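Local coordinates for TetR-family transcriptional regulator (Streptomyces coelicolor A3, PDB 2QIB), which probably acts as a DNA-binding transcriptional regulator of the TetR family, recognising cis-regulatory DNA through a helix-turn-helix domain, at residues 35-40 / 45-50; 17-22 / 61-66; 85-90 / 137-142. One frame throughout, in Å; residues are numbered along the deposited sequence.

Overall arrangement
Following the chain from its N terminus, helix 11-28 supplies the first half of interaction 2, and its return partner arrives only with helix 57-75. That long loop encloses interaction 1, in which residues 35-40 and 45-50 join the two helices of the predicted helix-turn-helix. The two contacts touch, with their centres about 13 Å apart: Leu18 meets Ile39, Ile45 and Val50, so the motif packs on the same helix that interaction 2 ties to helix 57-75. Interaction 3 opens after both have closed. It links helix 84-101 to the end of helix 119-140 in the C-terminal domain, its centre about 43 Å from that of interaction 1 and on the opposite side of the chain's centre.

Interaction 1: residues 35-40 / 45-50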
# COMPACT_ATOMS: atom_id res chain seq x y z
N SER A 35 -7.99 -27.78 0.96
CA SER A 35 -9.32 -28.35 1.27
C SER A 35 -9.40 -28.86 2.71
O SER A 35 -8.40 -29.14 3.35
CB SER A 35 -9.63 -29.54 0.34
OG SER A 35 -8.77 -30.64 0.63
N ILE A 36 -10.63 -29.03 3.18
CA ILE A 36 -10.84 -29.68 4.49
C ILE A 36 -10.24 -31.08 4.50
O ILE A 36 -9.59 -31.47 5.47
CB ILE A 36 -12.33 -29.73 4.86
CG1 ILE A 36 -12.90 -28.31 5.02
CG2 ILE A 36 -12.57 -30.65 6.10
CD1 ILE A 36 -12.20 -27.44 6.06
N ASP A 37 -10.45 -31.83 3.41
CA ASP A 37 -9.86 -33.17 3.31
C ASP A 37 -8.33 -33.14 3.48
O ASP A 37 -7.74 -34.02 4.12
CB ASP A 37 -10.24 -33.81 1.98
CG ASP A 37 -11.69 -34.32 1.96
OD1 ASP A 37 -12.34 -34.36 3.03
OD2 ASP A 37 -12.17 -34.71 0.87
N GLU A 38 -7.67 -32.13 2.92
CA GLU A 38 -6.21 -32.05 3.04
C GLU A 38 -5.79 -31.73 4.48
O GLU A 38 -4.78 -32.23 4.99
CB GLU A 38 -5.66 -31.02 2.06
CG GLU A 38 -5.70 -31.55 0.62
CD GLU A 38 -5.42 -30.47 -0.41
OE1 GLU A 38 -5.54 -29.29 -0.08
OE2 GLU A 38 -5.08 -30.83 -1.56
N ILE A 39 -6.57 -30.85 5.11
CA ILE A 39 -6.33 -30.48 6.50
C ILE A 39 -6.52 -31.72 7.41
O ILE A 39 -5.65 -32.02 8.23
CB ILE A 39 -7.24 -29.28 6.90
CG1 ILE A 39 -6.76 -28.01 6.15
CG2 ILE A 39 -7.22 -29.08 8.43
CD1 ILE A 39 -7.78 -26.80 6.24
N ALA A 40 -7.63 -32.43 7.21
CA ALA A 40 -7.92 -33.67 7.97
C ALA A 40 -6.77 -34.65 7.78
O ALA A 40 -6.23 -35.18 8.75
CB ALA A 40 -9.25 -34.29 7.52
N ILE A 45 -6.73 -37.00 11.03
CA ILE A 45 -8.12 -37.23 11.48
C ILE A 45 -9.09 -37.34 10.30
O ILE A 45 -8.72 -37.10 9.16
CB ILE A 45 -8.61 -36.15 12.49
CG1 ILE A 45 -8.74 -34.78 11.81
CG2 ILE A 45 -7.74 -36.14 13.72
CD1 ILE A 45 -9.18 -33.64 12.74
N SER A 46 -10.35 -37.67 10.59
CA SER A 46 -11.36 -37.79 9.55
C SER A 46 -11.93 -36.41 9.19
O SER A 46 -11.83 -35.44 9.96
CB SER A 46 -12.49 -38.70 10.03
OG SER A 46 -13.24 -38.01 11.01
N ARG A 47 -12.52 -36.34 8.00
CA ARG A 47 -13.19 -35.14 7.52
C ARG A 47 -14.27 -34.63 8.51
O ARG A 47 -14.26 -33.45 8.89
CB ARG A 47 -13.72 -35.38 6.08
CG ARG A 47 -14.64 -34.33 5.52
CD ARG A 47 -15.28 -34.80 4.16
NE ARG A 47 -16.27 -33.82 3.71
CZ ARG A 47 -15.96 -32.68 3.10
NH1 ARG A 47 -14.69 -32.39 2.85
NH2 ARG A 47 -16.91 -31.82 2.74
N PRO A 48 -15.21 -35.51 8.95
CA PRO A 48 -16.21 -35.04 9.94
C PRO A 48 -15.56 -34.52 11.23
O PRO A 48 -16.05 -33.53 11.82
CB PRO A 48 -17.06 -36.30 10.21
CG PRO A 48 -16.88 -37.13 9.01
CD PRO A 48 -15.46 -36.90 8.55
N LEU A 49 -14.47 -35.15 11.67
CA LEU A 49 -13.84 -34.67 12.91
C LEU A 49 -13.31 -33.21 12.80
O LEU A 49 -13.33 -32.46 13.78
CB LEU A 49 -12.79 -35.67 13.45
CG LEU A 49 -12.25 -35.38 14.87
CD1 LEU A 49 -13.40 -35.22 15.89
CD2 LEU A 49 -11.30 -36.49 15.30
N VAL A 50 -12.86 -32.79 11.60
CA VAL A 50 -12.49 -31.38 11.40
C VAL A 50 -13.69 -30.47 11.66
O VAL A 50 -13.58 -29.47 12.34
CB VAL A 50 -11.93 -31.11 9.98
CG1 VAL A 50 -11.69 -29.61 9.77
CG2 VAL A 50 -10.65 -31.92 9.75
O HOH W 1 -12.48 -31.17 1.34
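Ala40 and Val50 make the close apolar contact between helix 36-43 and helix 47-53. Val50 CG2 stands 3.5 Å from Ala40 CB, and from a different direction Ile45 O comes within 3.3 Å of that methyl. Ile36 adds its CG2 branch, 3.9 Å from Val50 CG1. It can do so because CG2 lies anti to the backbone N, with CG1 beside that N (chi1 -63°). Where the first helix gives way to the turn, Ile45 N donates to Ala40 O at 3.0 Å, tying the helix to the start of residues 45-50. Each helix is also capped: Ser35 and Glu38 form a capping box, and Ser46 OG accepts from Leu49 N.

The opposite character appears at the solvent side, where Asp37 and Arg47 are both exposed. Arg47 runs extended past the carboxylate and turns its NH1 back to Asp37 OD1, 3.1 Å away. This salt bridge lies in the guanidinium plane but meets OD1 from 60° above the carboxylate plane, so a single off-plane bond joins the charges. Water 1 accepts from Asp37 N and, weakly, from Arg47 NH1.

This geometry fits the predicted helix-turn-helix, helix 47-53 being the second helix of the motif. Ile39 and Ile45 reach helix 11-28 at Leu18, while Ile39 and Val50 reach Leu60 of helix 57-75, so both neighbouring helices cover the motif's buried side.

Interaction 2: residues 17-22 / 61-66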
# COMPACT_ATOMS: atom_id res chain seq x y z
N GLN A 17 -3.82 -28.09 17.36
CA GLN A 17 -3.15 -28.85 16.28
C GLN A 17 -3.78 -28.54 14.92
O GLN A 17 -3.06 -28.29 13.96
CB GLN A 17 -3.20 -30.37 16.50
CG GLN A 17 -2.44 -31.14 15.37
CD GLN A 17 -3.11 -32.42 14.91
OE1 GLN A 17 -2.42 -33.36 14.48
NE2 GLN A 17 -4.44 -32.49 15.00
N LEU A 18 -5.11 -28.60 14.85
CA LEU A 18 -5.82 -28.31 13.62
C LEU A 18 -5.56 -26.88 13.11
O LEU A 18 -5.36 -26.70 11.93
CB LEU A 18 -7.32 -28.53 13.85
CG LEU A 18 -8.23 -29.34 12.94
CD1 LEU A 18 -7.55 -30.40 12.05
CD2 LEU A 18 -9.32 -29.94 13.83
N ILE A 19 -5.56 -25.88 14.00
CA ILE A 19 -5.26 -24.50 13.59
C ILE A 19 -3.86 -24.44 12.99
O ILE A 19 -3.66 -23.78 11.98
CB ILE A 19 -5.43 -23.48 14.77
CG1 ILE A 19 -6.91 -23.46 15.22
CG2 ILE A 19 -4.96 -22.03 14.37
CD1 ILE A 19 -7.19 -22.68 16.54
N GLY A 20 -2.92 -25.16 13.62
CA GLY A 20 -1.50 -25.20 13.13
C GLY A 20 -1.37 -25.83 11.75
O GLY A 20 -0.64 -25.35 10.89
N VAL A 21 -2.09 -26.93 11.55
CA VAL A 21 -2.08 -27.63 10.28
C VAL A 21 -2.68 -26.72 9.22
O VAL A 21 -2.14 -26.58 8.11
CB VAL A 21 -2.87 -28.93 10.40
CG1 VAL A 21 -3.17 -29.53 9.03
CG2 VAL A 21 -2.09 -29.93 11.29
N ALA A 22 -3.81 -26.11 9.56
CA ALA A 22 -4.46 -25.16 8.65
C ALA A 22 -3.54 -24.01 8.29
O ALA A 22 -3.44 -23.62 7.11
CB ALA A 22 -5.75 -24.62 9.25
N TYR A 61 -9.88 -20.97 8.31
CA TYR A 61 -9.00 -19.99 7.67
C TYR A 61 -8.84 -18.78 8.59
O TYR A 61 -7.73 -18.29 8.78
CB TYR A 61 -9.56 -19.53 6.32
CG TYR A 61 -8.67 -18.54 5.59
CD1 TYR A 61 -7.60 -18.97 4.78
CD2 TYR A 61 -8.90 -17.16 5.73
CE1 TYR A 61 -6.78 -18.05 4.13
CE2 TYR A 61 -8.06 -16.21 5.08
CZ TYR A 61 -7.02 -16.67 4.28
OH TYR A 61 -6.21 -15.76 3.61
N GLU A 62 -9.96 -18.30 9.16
CA GLU A 62 -9.91 -17.14 10.10
C GLU A 62 -9.10 -17.45 11.35
O GLU A 62 -8.31 -16.61 11.83
CB GLU A 62 -11.35 -16.66 10.42
CG GLU A 62 -12.02 -15.98 9.22
CD GLU A 62 -13.52 -15.71 9.42
OE1 GLU A 62 -14.10 -16.31 10.35
OE2 GLU A 62 -14.12 -14.92 8.65
N ALA A 63 -9.26 -18.67 11.88
CA ALA A 63 -8.52 -19.10 13.08
C ALA A 63 -7.00 -19.16 12.80
O ALA A 63 -6.18 -18.68 13.62
CB ALA A 63 -9.04 -20.44 13.60
N ALA A 64 -6.64 -19.71 11.65
CA ALA A 64 -5.23 -19.71 11.22
C ALA A 64 -4.71 -18.28 11.10
O ALA A 64 -3.60 -17.98 11.53
CB ALA A 64 -5.09 -20.39 9.91
N LEU A 65 -5.51 -17.41 10.47
CA LEU A 65 -5.11 -16.01 10.24
C LEU A 65 -4.95 -15.26 11.56
O LEU A 65 -4.02 -14.45 11.70
CB LEU A 65 -6.12 -15.32 9.32
CG LEU A 65 -5.81 -13.84 9.03
CD1 LEU A 65 -4.38 -13.64 8.41
CD2 LEU A 65 -6.87 -13.24 8.12
N GLN A 66 -5.82 -15.54 12.53
CA GLN A 66 -5.66 -14.99 13.88
C GLN A 66 -4.33 -15.37 14.51
O GLN A 66 -3.62 -14.52 15.08
CB GLN A 66 -6.82 -15.45 14.78
CG GLN A 66 -6.66 -15.03 16.26
CD GLN A 66 -7.10 -13.59 16.46
OE1 GLN A 66 -6.30 -12.71 16.78
NE2 GLN A 66 -8.38 -13.34 16.25
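The shortest polar bond beside the meeting of Ile19 with Ala63 and Ala64 is a helical one, from Gln66 N to Glu62 O at 2.8 Å. No hydrogen bond crosses between residues 17-22 and 61-66; the contact is made by apolar side chains, with one methyl resting on a backbone carbonyl oxygen. The evidence for a close approach is geometric: the local axes come within 8.6 Å of each other and run nearly perpendicular, with a signed crossing angle of -86°. The small Ala63 and Ala64 are consistent with this approach, presenting only methyls and backbone to the first helix.

Ile19 carries most of the contact by straddling that surface with both of its branches. Its CG2, anti to the backbone N, rests 3.6 Å from Ala63 O and 3.9 Å from Ala64 CA. The other branch leaves beside the N (chi1 -64°) and continues extended, bringing CG1 to 4.0 Å and CD1 to 4.1 Å from Ala63 CB. One turn further along, Ala22 points its CB toward the other helix, 4.3 Å from Ala64 CB, a looser touch than those of Ile19. Phe54 touches the side chains of both Ile19 and Ala63.

Tyr61 O is hydrogen-bonded to a bound hexaethylene glycol, probably from the crystallisation liquor, which also lies about 4 Å from the side chain of Ala64. Toward the C-terminal domain, Glu62 OE2 bonds Ser118 OG, and Leu65 touches Leu109 and Thr121. A long helix that packs across the first helix of the DNA-binding domain and runs on into the C-terminal domain is the connecting helix of the TetR fold.

Interaction 3: residues 85-90 / 137-142; sequences GARLLR and LSHLDV
The guanidinium of Arg87 and the imidazole of His139 meet edge to edge, their planes 57° apart. The pair joins helix 84-101 to the end of helix 119-140 in the all-helical C-terminal domain of the TetR fold. Arg87 NH1 gives its N-H to His139 ND1 at 3.0 Å with an angle of 164°. ND1 lies almost in the guanidinium plane, whereas NH1 is tilted slightly from the ring plane. In the same helical segment, the Arg90 guanidinium has Ala86 O 3.4 Å above one face, over its centre.

Reach comes from the chain shape: Arg87 CG stands beside the backbone N (chi1 -54°), and the chain then runs extended to NE, passing CD 3.3 Å from His139 ND1. The same arginine is held from the connecting loop, NH2 by Gly82 O and NE weakly by Gln81 O, so its plane has little freedom to turn. A leucine in its place would probably leave His139 ND1 and Gly82 O without this donor and the imidazole freer to turn. Because ND1 accepts, the proton of a neutral ring would probably sit on NE2.

Beyond the histidine the helix closes in a Schellman motif, with Asp141 at positive phi and Val142 N bonded to Leu137 O. Water 2 accepts from Arg87 NH1 at 2.9 Å and donates to His139 O at 2.7 Å.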
# COMPACT_ATOMS: atom_id res chain seq x y z
N GLY A 85 17.01 3.80 13.67
CA GLY A 85 17.11 3.11 12.37
C GLY A 85 17.44 1.63 12.57
O GLY A 85 16.81 0.76 11.95
N ALA A 86 18.40 1.35 13.45
CA ALA A 86 18.78 -0.04 13.74
C ALA A 86 17.64 -0.86 14.35
O ALA A 86 17.54 -2.06 14.07
CB ALA A 86 20.03 -0.07 14.67
N ARG A 87 16.82 -0.24 15.20
CA ARG A 87 15.65 -0.91 15.77
C ARG A 87 14.72 -1.30 14.64
O ARG A 87 14.22 -2.44 14.57
CB ARG A 87 14.88 0.05 16.67
CG ARG A 87 15.73 0.72 17.78
CD ARG A 87 14.83 1.55 18.67
NE ARG A 87 15.61 2.50 19.46
CZ ARG A 87 15.07 3.42 20.25
NH1 ARG A 87 13.75 3.51 20.37
NH2 ARG A 87 15.85 4.24 20.94
N LEU A 88 14.42 -0.33 13.77
CA LEU A 88 13.53 -0.64 12.64
C LEU A 88 14.11 -1.73 11.73
O LEU A 88 13.36 -2.62 11.27
CB LEU A 88 13.20 0.63 11.85
CG LEU A 88 12.20 0.45 10.69
CD1 LEU A 88 10.85 -0.09 11.18
CD2 LEU A 88 12.00 1.82 10.03
N LEU A 89 15.42 -1.70 11.48
CA LEU A 89 16.04 -2.73 10.65
C LEU A 89 15.84 -4.10 11.27
O LEU A 89 15.54 -5.07 10.56
CB LEU A 89 17.54 -2.44 10.42
CG LEU A 89 18.22 -3.40 9.44
CD1 LEU A 89 17.52 -3.40 8.06
CD2 LEU A 89 19.72 -3.07 9.32
N ARG A 90 15.98 -4.20 12.59
CA ARG A 90 15.76 -5.50 13.26
C ARG A 90 14.34 -6.02 13.07
O ARG A 90 14.10 -7.21 12.76
CB ARG A 90 16.13 -5.42 14.75
CG ARG A 90 17.65 -5.40 14.90
CD ARG A 90 18.09 -5.48 16.37
NE ARG A 90 17.79 -4.26 17.11
CZ ARG A 90 18.60 -3.20 17.20
NH1 ARG A 90 19.77 -3.16 16.55
NH2 ARG A 90 18.20 -2.16 17.92
N LEU A 137 4.88 4.75 16.71
CA LEU A 137 4.71 5.93 17.55
C LEU A 137 5.40 5.81 18.91
O LEU A 137 5.91 6.79 19.41
CB LEU A 137 3.24 6.24 17.77
CG LEU A 137 2.47 6.68 16.52
CD1 LEU A 137 1.06 7.08 16.94
CD2 LEU A 137 3.12 7.84 15.77
N SER A 138 5.39 4.62 19.49
CA SER A 138 6.07 4.39 20.77
C SER A 138 7.56 4.72 20.66
O SER A 138 8.15 5.40 21.51
CB SER A 138 5.88 2.93 21.20
OG SER A 138 6.58 2.68 22.42
N HIS A 139 8.18 4.25 19.59
CA HIS A 139 9.60 4.50 19.38
C HIS A 139 9.90 5.97 19.09
O HIS A 139 10.94 6.48 19.54
CB HIS A 139 10.15 3.62 18.27
CG HIS A 139 10.39 2.21 18.70
ND1 HIS A 139 11.60 1.79 19.21
CD2 HIS A 139 9.57 1.13 18.73
CE1 HIS A 139 11.52 0.50 19.51
NE2 HIS A 139 10.30 0.08 19.23
N LEU A 140 8.99 6.64 18.38
CA LEU A 140 9.11 8.07 18.12
C LEU A 140 8.83 8.90 19.36
O LEU A 140 9.12 10.11 19.37
CB LEU A 140 8.21 8.51 16.96
CG LEU A 140 8.54 7.94 15.56
CD1 LEU A 140 7.41 8.28 14.54
CD2 LEU A 140 9.91 8.44 15.05
N ASP A 141 8.26 8.25 20.39
CA ASP A 141 7.90 8.89 21.68
C ASP A 141 6.82 9.95 21.46
O ASP A 141 6.86 11.05 22.04
CB ASP A 141 9.14 9.51 22.36
CG ASP A 141 8.91 9.83 23.83
OD1 ASP A 141 7.91 9.35 24.41
OD2 ASP A 141 9.75 10.57 24.39
N VAL A 142 5.85 9.60 20.63
CA VAL A 142 4.74 10.49 20.31
C VAL A 142 3.42 9.86 20.72
O VAL A 142 3.09 8.75 20.29
CB VAL A 142 4.74 10.84 18.80
CG1 VAL A 142 3.53 11.70 18.47
CG2 VAL A 142 6.04 11.54 18.42
O HOH W 2 12.27 5.60 21.66